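Local coordinates for protein TetR family transcription regulator (Marinobacter aquaeolei, PDB 3PAS) that probably binds DNA as a two-subunit transcription regulator of the TetR family, with a helix-turn-helix motif predicted near its N-terminus, at residues D80-L85 with L180-A185; R87-L92 with R157-L162. All blocks are in the same frame, centred on the assembly; numbering follows the deposited sequence.

Interaction 1. Residues D80-L85 with L180-A185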
loop_
_atom_site.group_PDB
_atom_site.type_symbol
_atom_site.label_atom_id
_atom_site.label_comp_id
_atom_site.label_asym_id
_atom_site.label_seq_id
_atom_site.Cartn_x
_atom_site.Cartn_y
_atom_site.Cartn_z
ATOM N N ASP B 80 -28.678 1.050 6.379
ATOM C CA ASP B 80 -28.354 -0.371 6.470
ATOM C C ASP B 80 -26.831 -0.501 6.455
ATOM O O ASP B 80 -26.156 0.542 6.399
ATOM C CB ASP B 80 -29.026 -1.213 5.370
ATOM C CG ASP B 80 -28.650 -0.809 3.921
ATOM O OD1 ASP B 80 -27.697 -0.086 3.639
ATOM O OD2 ASP B 80 -29.361 -1.259 3.002
ATOM N N LEU B 81 -26.296 -1.739 6.482
ATOM C CA LEU B 81 -24.817 -1.952 6.494
ATOM C C LEU B 81 -24.092 -1.342 5.290
ATOM O O LEU B 81 -23.097 -0.634 5.455
ATOM C CB LEU B 81 -24.461 -3.447 6.604
ATOM C CG LEU B 81 -22.966 -3.797 6.707
ATOM C CD1 LEU B 81 -22.284 -3.218 7.962
ATOM C CD2 LEU B 81 -22.772 -5.369 6.621
ATOM N N ARG B 82 -24.614 -1.586 4.100
ATOM C CA ARG B 82 -23.981 -1.033 2.915
ATOM C C ARG B 82 -23.972 0.486 2.935
ATOM O O ARG B 82 -22.949 1.099 2.616
ATOM C CB ARG B 82 -24.687 -1.505 1.676
ATOM C CG ARG B 82 -23.960 -1.136 0.383
ATOM C CD ARG B 82 -24.738 -1.548 -0.860
ATOM N NE ARG B 82 -23.886 -1.449 -2.051
ATOM C CZ ARG B 82 -23.619 -0.306 -2.690
ATOM N NH1 ARG B 82 -24.119 0.843 -2.271
ATOM N NH2 ARG B 82 -22.806 -0.312 -3.739
ATOM N N GLU B 83 -25.114 1.096 3.283
ATOM C CA GLU B 83 -25.188 2.578 3.388
ATOM C C GLU B 83 -24.261 3.123 4.435
ATOM O O GLU B 83 -23.666 4.195 4.262
ATOM C CB GLU B 83 -26.634 3.088 3.663
ATOM C CG GLU B 83 -27.451 3.169 2.413
ATOM C CD GLU B 83 -26.818 4.187 1.432
ATOM O OE1 GLU B 83 -26.370 3.720 0.367
ATOM O OE2 GLU B 83 -26.730 5.401 1.761
ATOM N N GLY B 84 -24.126 2.403 5.547
ATOM C CA GLY B 84 -23.238 2.817 6.598
ATOM C C GLY B 84 -21.784 2.817 6.109
ATOM O O GLY B 84 -21.019 3.734 6.378
ATOM N N LEU B 85 -21.400 1.784 5.389
ATOM C CA LEU B 85 -20.039 1.681 4.899
ATOM C C LEU B 85 -19.801 2.718 3.798
ATOM O O LEU B 85 -18.708 3.291 3.700
ATOM C CB LEU B 85 -19.752 0.264 4.388
ATOM C CG LEU B 85 -19.683 -0.833 5.468
ATOM C CD1 LEU B 85 -19.649 -2.211 4.783
ATOM C CD2 LEU B 85 -18.475 -0.607 6.377
ATOM N N LEU B 180 -17.798 5.672 -7.087
ATOM C CA LEU B 180 -17.457 4.571 -7.965
ATOM C C LEU B 180 -16.428 3.640 -7.310
ATOM O O LEU B 180 -16.574 2.422 -7.338
ATOM C CB LEU B 180 -16.898 5.114 -9.262
ATOM C CG LEU B 180 -16.281 4.158 -10.272
ATOM C CD1 LEU B 180 -17.327 3.080 -10.680
ATOM C CD2 LEU B 180 -15.861 4.990 -11.479
ATOM N N ALA B 181 -15.405 4.232 -6.695
ATOM C CA ALA B 181 -14.416 3.454 -5.955
ATOM C C ALA B 181 -15.087 2.678 -4.803
ATOM O O ALA B 181 -14.777 1.491 -4.594
ATOM C CB ALA B 181 -13.326 4.425 -5.385
ATOM N N PHE B 182 -16.001 3.314 -4.053
ATOM C CA PHE B 182 -16.735 2.562 -3.031
ATOM C C PHE B 182 -17.539 1.406 -3.624
ATOM O O PHE B 182 -17.573 0.313 -3.029
ATOM C CB PHE B 182 -17.697 3.412 -2.146
ATOM C CG PHE B 182 -18.589 2.556 -1.260
ATOM C CD1 PHE B 182 -18.094 2.046 -0.106
ATOM C CD2 PHE B 182 -19.891 2.195 -1.648
ATOM C CE1 PHE B 182 -18.868 1.202 0.705
ATOM C CE2 PHE B 182 -20.669 1.352 -0.850
ATOM C CZ PHE B 182 -20.160 0.873 0.327
ATOM N N ASN B 183 -18.202 1.632 -4.757
ATOM C CA ASN B 183 -18.953 0.528 -5.391
ATOM C C ASN B 183 -18.066 -0.701 -5.732
ATOM O O ASN B 183 -18.483 -1.834 -5.597
ATOM C CB ASN B 183 -19.694 1.007 -6.629
ATOM C CG ASN B 183 -20.875 1.933 -6.273
ATOM O OD1 ASN B 183 -21.377 1.910 -5.148
ATOM N ND2 ASN B 183 -21.259 2.778 -7.199
HETATM N N MSE B 184 -16.836 -0.428 -6.136
HETATM C CA MSE B 184 -15.857 -1.474 -6.401
HETATM C C MSE B 184 -15.454 -2.185 -5.112
HETATM O O MSE B 184 -15.353 -3.441 -5.097
HETATM C CB MSE B 184 -14.658 -0.920 -7.169
HETATM C CG MSE B 184 -15.066 -0.470 -8.564
HETATM SE SE MSE B 184 -13.680 0.390 -9.507
HETATM C CE MSE B 184 -12.614 -1.268 -10.026
ATOM N N ALA B 185 -15.222 -1.408 -4.047
ATOM C CA ALA B 185 -14.848 -1.970 -2.738
ATOM C C ALA B 185 -15.962 -2.835 -2.197
ATOM O O ALA B 185 -15.713 -3.952 -1.716
ATOM C CB ALA B 185 -14.479 -0.880 -1.715
HETATM O O HOH W 1 -21.386 -2.037 -5.580
HETATM O O HOH W 2 -23.500 2.994 -4.009
#

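Interaction 2. Residues R87-L92 with R157-L162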
loop_
_atom_site.group_PDB
_atom_site.type_symbol
_atom_site.label_atom_id
_atom_site.label_comp_id
_atom_site.label_asym_id
_atom_site.label_seq_id
_atom_site.Cartn_x
_atom_site.Cartn_y
_atom_site.Cartn_z
ATOM N N ARG B 87 -21.290 5.700 3.586
ATOM C CA ARG B 87 -21.135 7.030 4.185
ATOM C C ARG B 87 -19.772 7.172 4.809
ATOM O O ARG B 87 -19.134 8.181 4.672
ATOM C CB ARG B 87 -22.171 7.296 5.246
ATOM C CG ARG B 87 -23.528 7.417 4.693
ATOM C CD ARG B 87 -24.559 7.440 5.811
ATOM N NE ARG B 87 -25.812 8.050 5.354
ATOM C CZ ARG B 87 -26.104 9.354 5.434
ATOM N NH1 ARG B 87 -25.256 10.246 5.964
ATOM N NH2 ARG B 87 -27.266 9.767 4.963
ATOM N N GLN B 88 -19.344 6.163 5.544
ATOM C CA GLN B 88 -18.034 6.125 6.227
ATOM C C GLN B 88 -16.912 6.299 5.211
ATOM O O GLN B 88 -15.934 6.955 5.456
ATOM C CB GLN B 88 -17.865 4.773 6.919
ATOM C CG GLN B 88 -16.407 4.258 7.047
ATOM C CD GLN B 88 -16.341 2.836 6.546
ATOM O OE1 GLN B 88 -16.371 2.573 5.314
ATOM N NE2 GLN B 88 -16.336 1.884 7.499
ATOM N N TRP B 89 -17.075 5.643 4.078
ATOM C CA TRP B 89 -16.073 5.686 2.983
ATOM C C TRP B 89 -15.888 7.074 2.471
ATOM O O TRP B 89 -14.751 7.550 2.350
ATOM C CB TRP B 89 -16.455 4.745 1.862
ATOM C CG TRP B 89 -15.687 4.847 0.596
ATOM C CD1 TRP B 89 -15.790 5.810 -0.353
ATOM C CD2 TRP B 89 -14.693 3.927 0.128
ATOM N NE1 TRP B 89 -14.904 5.568 -1.366
ATOM C CE2 TRP B 89 -14.237 4.402 -1.102
ATOM C CE3 TRP B 89 -14.170 2.728 0.635
ATOM C CZ2 TRP B 89 -13.272 3.726 -1.868
ATOM C CZ3 TRP B 89 -13.242 2.066 -0.095
ATOM C CH2 TRP B 89 -12.783 2.577 -1.369
ATOM N N HIS B 90 -16.992 7.735 2.171
ATOM C CA HIS B 90 -16.953 9.125 1.728
ATOM C C HIS B 90 -16.322 10.011 2.795
ATOM O O HIS B 90 -15.534 10.886 2.461
ATOM C CB HIS B 90 -18.349 9.676 1.334
ATOM C CG HIS B 90 -18.773 9.331 -0.066
ATOM N ND1 HIS B 90 -18.578 10.176 -1.147
ATOM C CD2 HIS B 90 -19.406 8.242 -0.548
ATOM C CE1 HIS B 90 -19.079 9.606 -2.231
ATOM N NE2 HIS B 90 -19.570 8.420 -1.895
ATOM N N THR B 91 -16.673 9.829 4.076
ATOM C CA THR B 91 -16.096 10.693 5.146
ATOM C C THR B 91 -14.555 10.481 5.291
ATOM O O THR B 91 -13.780 11.437 5.329
ATOM C CB THR B 91 -16.795 10.423 6.479
ATOM O OG1 THR B 91 -18.164 10.791 6.314
ATOM C CG2 THR B 91 -16.141 11.234 7.572
ATOM N N LEU B 92 -14.132 9.230 5.247
ATOM C CA LEU B 92 -12.702 8.889 5.334
ATOM C C LEU B 92 -11.902 9.420 4.124
ATOM O O LEU B 92 -10.791 9.939 4.264
ATOM C CB LEU B 92 -12.503 7.410 5.441
ATOM C CG LEU B 92 -12.769 6.716 6.792
ATOM C CD1 LEU B 92 -12.815 5.186 6.613
ATOM C CD2 LEU B 92 -11.839 7.114 7.878
ATOM N N ARG B 157 -8.049 -0.130 3.019
ATOM C CA ARG B 157 -6.790 0.253 2.431
ATOM C C ARG B 157 -6.931 0.992 1.128
ATOM O O ARG B 157 -6.131 1.861 0.855
ATOM C CB ARG B 157 -5.914 -0.987 2.200
ATOM C CG ARG B 157 -4.521 -0.705 1.744
ATOM C CD ARG B 157 -3.798 -0.018 2.874
ATOM N NE ARG B 157 -2.389 0.129 2.605
ATOM C CZ ARG B 157 -1.558 0.773 3.411
ATOM N NH1 ARG B 157 -2.006 1.345 4.532
ATOM N NH2 ARG B 157 -0.287 0.861 3.082
ATOM N N PRO B 158 -7.953 0.676 0.312
ATOM C CA PRO B 158 -7.959 1.436 -0.954
ATOM C C PRO B 158 -8.199 2.948 -0.802
ATOM O O PRO B 158 -7.827 3.703 -1.712
ATOM C CB PRO B 158 -9.084 0.774 -1.780
ATOM C CG PRO B 158 -9.149 -0.631 -1.214
ATOM C CD PRO B 158 -8.870 -0.464 0.278
ATOM N N ILE B 159 -8.824 3.376 0.288
ATOM C CA ILE B 159 -9.029 4.806 0.582
ATOM C C ILE B 159 -7.644 5.507 0.711
ATOM O O ILE B 159 -7.382 6.476 0.028
ATOM C CB ILE B 159 -9.879 5.067 1.831
ATOM C CG1 ILE B 159 -11.264 4.386 1.676
ATOM C CG2 ILE B 159 -10.031 6.633 2.060
ATOM C CD1 ILE B 159 -12.171 4.424 2.882
ATOM N N TYR B 160 -6.764 4.963 1.524
ATOM C CA TYR B 160 -5.381 5.453 1.631
ATOM C C TYR B 160 -4.665 5.545 0.271
ATOM O O TYR B 160 -4.132 6.591 -0.111
ATOM C CB TYR B 160 -4.598 4.527 2.568
ATOM C CG TYR B 160 -3.183 4.994 2.865
ATOM C CD1 TYR B 160 -2.907 5.827 3.936
ATOM C CD2 TYR B 160 -2.105 4.548 2.082
ATOM C CE1 TYR B 160 -1.573 6.245 4.209
ATOM C CE2 TYR B 160 -0.795 4.940 2.344
ATOM C CZ TYR B 160 -0.537 5.793 3.393
ATOM O OH TYR B 160 0.762 6.175 3.623
ATOM N N HIS B 161 -4.713 4.468 -0.491
ATOM C CA HIS B 161 -4.044 4.403 -1.801
ATOM C C HIS B 161 -4.610 5.421 -2.779
ATOM O O HIS B 161 -3.861 6.120 -3.423
ATOM C CB HIS B 161 -4.143 2.971 -2.322
ATOM C CG HIS B 161 -3.452 2.729 -3.626
ATOM N ND1 HIS B 161 -2.076 2.676 -3.751
ATOM C CD2 HIS B 161 -3.959 2.505 -4.867
ATOM C CE1 HIS B 161 -1.766 2.437 -5.020
ATOM N NE2 HIS B 161 -2.890 2.322 -5.720
ATOM N N LEU B 162 -5.939 5.537 -2.842
ATOM C CA LEU B 162 -6.596 6.465 -3.769
ATOM C C LEU B 162 -6.431 7.918 -3.332
ATOM O O LEU B 162 -6.254 8.809 -4.188
ATOM C CB LEU B 162 -8.057 6.107 -3.943
ATOM C CG LEU B 162 -8.282 4.832 -4.796
ATOM C CD1 LEU B 162 -9.789 4.346 -4.733
ATOM C CD2 LEU B 162 -7.880 5.083 -6.216
#

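Interaction 1. Residues D80-L85 with L180-A185
The polar side of this contact belongs to Arg-82, whose NH2 donates to Asn-183 OD1 at 3.0 Å. The bond lies close to the guanidinium plane but reaches the amide oxygen from above the carbonyl plane, not along a lone pair. Two waters widen the grip: one takes a hydrogen from NH2 and gives one to Asn-183 O, the other joins NH1 to Asn-183 OD1, so the uncharged amide oxygen accepts twice. Arginine suits the place because its chain, extended from CG to NE, can span segments whose axes come no nearer than 11.4 Å.

Segments 81-85 and 180-185, on helices 81-98 and 175-189 of the all-helical C-terminal domain of a TetR-type regulator, lie at 134°. Asp-80 is the N-cap of the first helix, its OD1 accepting from Glu-83 N at 2.9 Å.

The aromatic side is the ring of Phe-182, long and flat enough to cross to the other helix with CG anti to the backbone N (chi1 171°). Its edge, at CE2, points at one guanidinium face, 3.8 Å from Arg-82 NH1, the planes being 83° apart. CE1 makes the apolar pair with Leu-85 CB at 3.9 Å. Trp-186 adds a cation-pi partner to Arg-82.

Interaction 2. Residues R87-L92 with R157-L162
Trp-89 lays one face of its indole against the CG1-CD1 branch of Ile-159. The CG1 methylene stands over the six-membered ring in a CH-pi contact, 3.6 Å from the centroid and 15° off the normal, while the terminal methyl CD1 lies 3.5 Å from Trp-89 CE3. The indole and the isoleucine branch run antiparallel alongside each other, and the broad, flat ring system gives the branch a surface to lie on. At Ile-159 the torsion chi1 of -58° sets CG1 beside the backbone N and sends this branch over the indole; Ile-159 CG2 goes the other way and packs 3.9 Å from the backbone atom Leu-92 C. A beta-branched residue fits well here: one arm lies on the indole and reaches the Leu-92 side chain, the other packs on the Leu-92 backbone.

Segments 87-92 and 157-162, on helices 81-98 and 148-167 in the interior of the TetR-type helical domain, cross at -30° with a closest axis approach of 10.4 Å, and the side chains that meet between them are all hydrocarbon or aromatic. Pro-158 presents CB to Trp-89 CH2 at 4.1 Å, at the far end of the indole; its ring nitrogen has no hydrogen to give to the preceding turn, and the helix is kinked there. Leu-92 meets Ile-159 at about a right angle, its methyl end CD1 3.9 Å from Ile-159 CD1.

Replacing Trp-89 by an alanine would probably leave Ile-159 CG1 and Pro-158 CB without their aromatic partner and open a gap between the helices. The indole NE1 makes a weak hydrogen bond to Ile-178 O, and Phe-103 of helix 100-110 also packs on Ile-159. At Pro-158 and Leu-162 the second helix touches Thr-153 of the second subunit.

In the fold
Helix 81-98 takes part in both contacts, meeting helix 175-189 in interaction 1 and helix 148-167 in interaction 2, with centres 10 Å apart. In chain order 80-85 comes first, then 87-92, 157-162 and 180-185, so the inner pair lies wholly between the outer two segments. The contacts touch directly: Trp-89 meets the ring of Phe-182 edge-to-face, and Ala-181 CB packs 3.6 Å from both Trp-89 CZ2 and Leu-162 CD1. Three helices of the C-terminal domain thus share one core. The last two also meet the second subunit, for example through Ala-185 on its Phe-154, which links this core to the dimer interface.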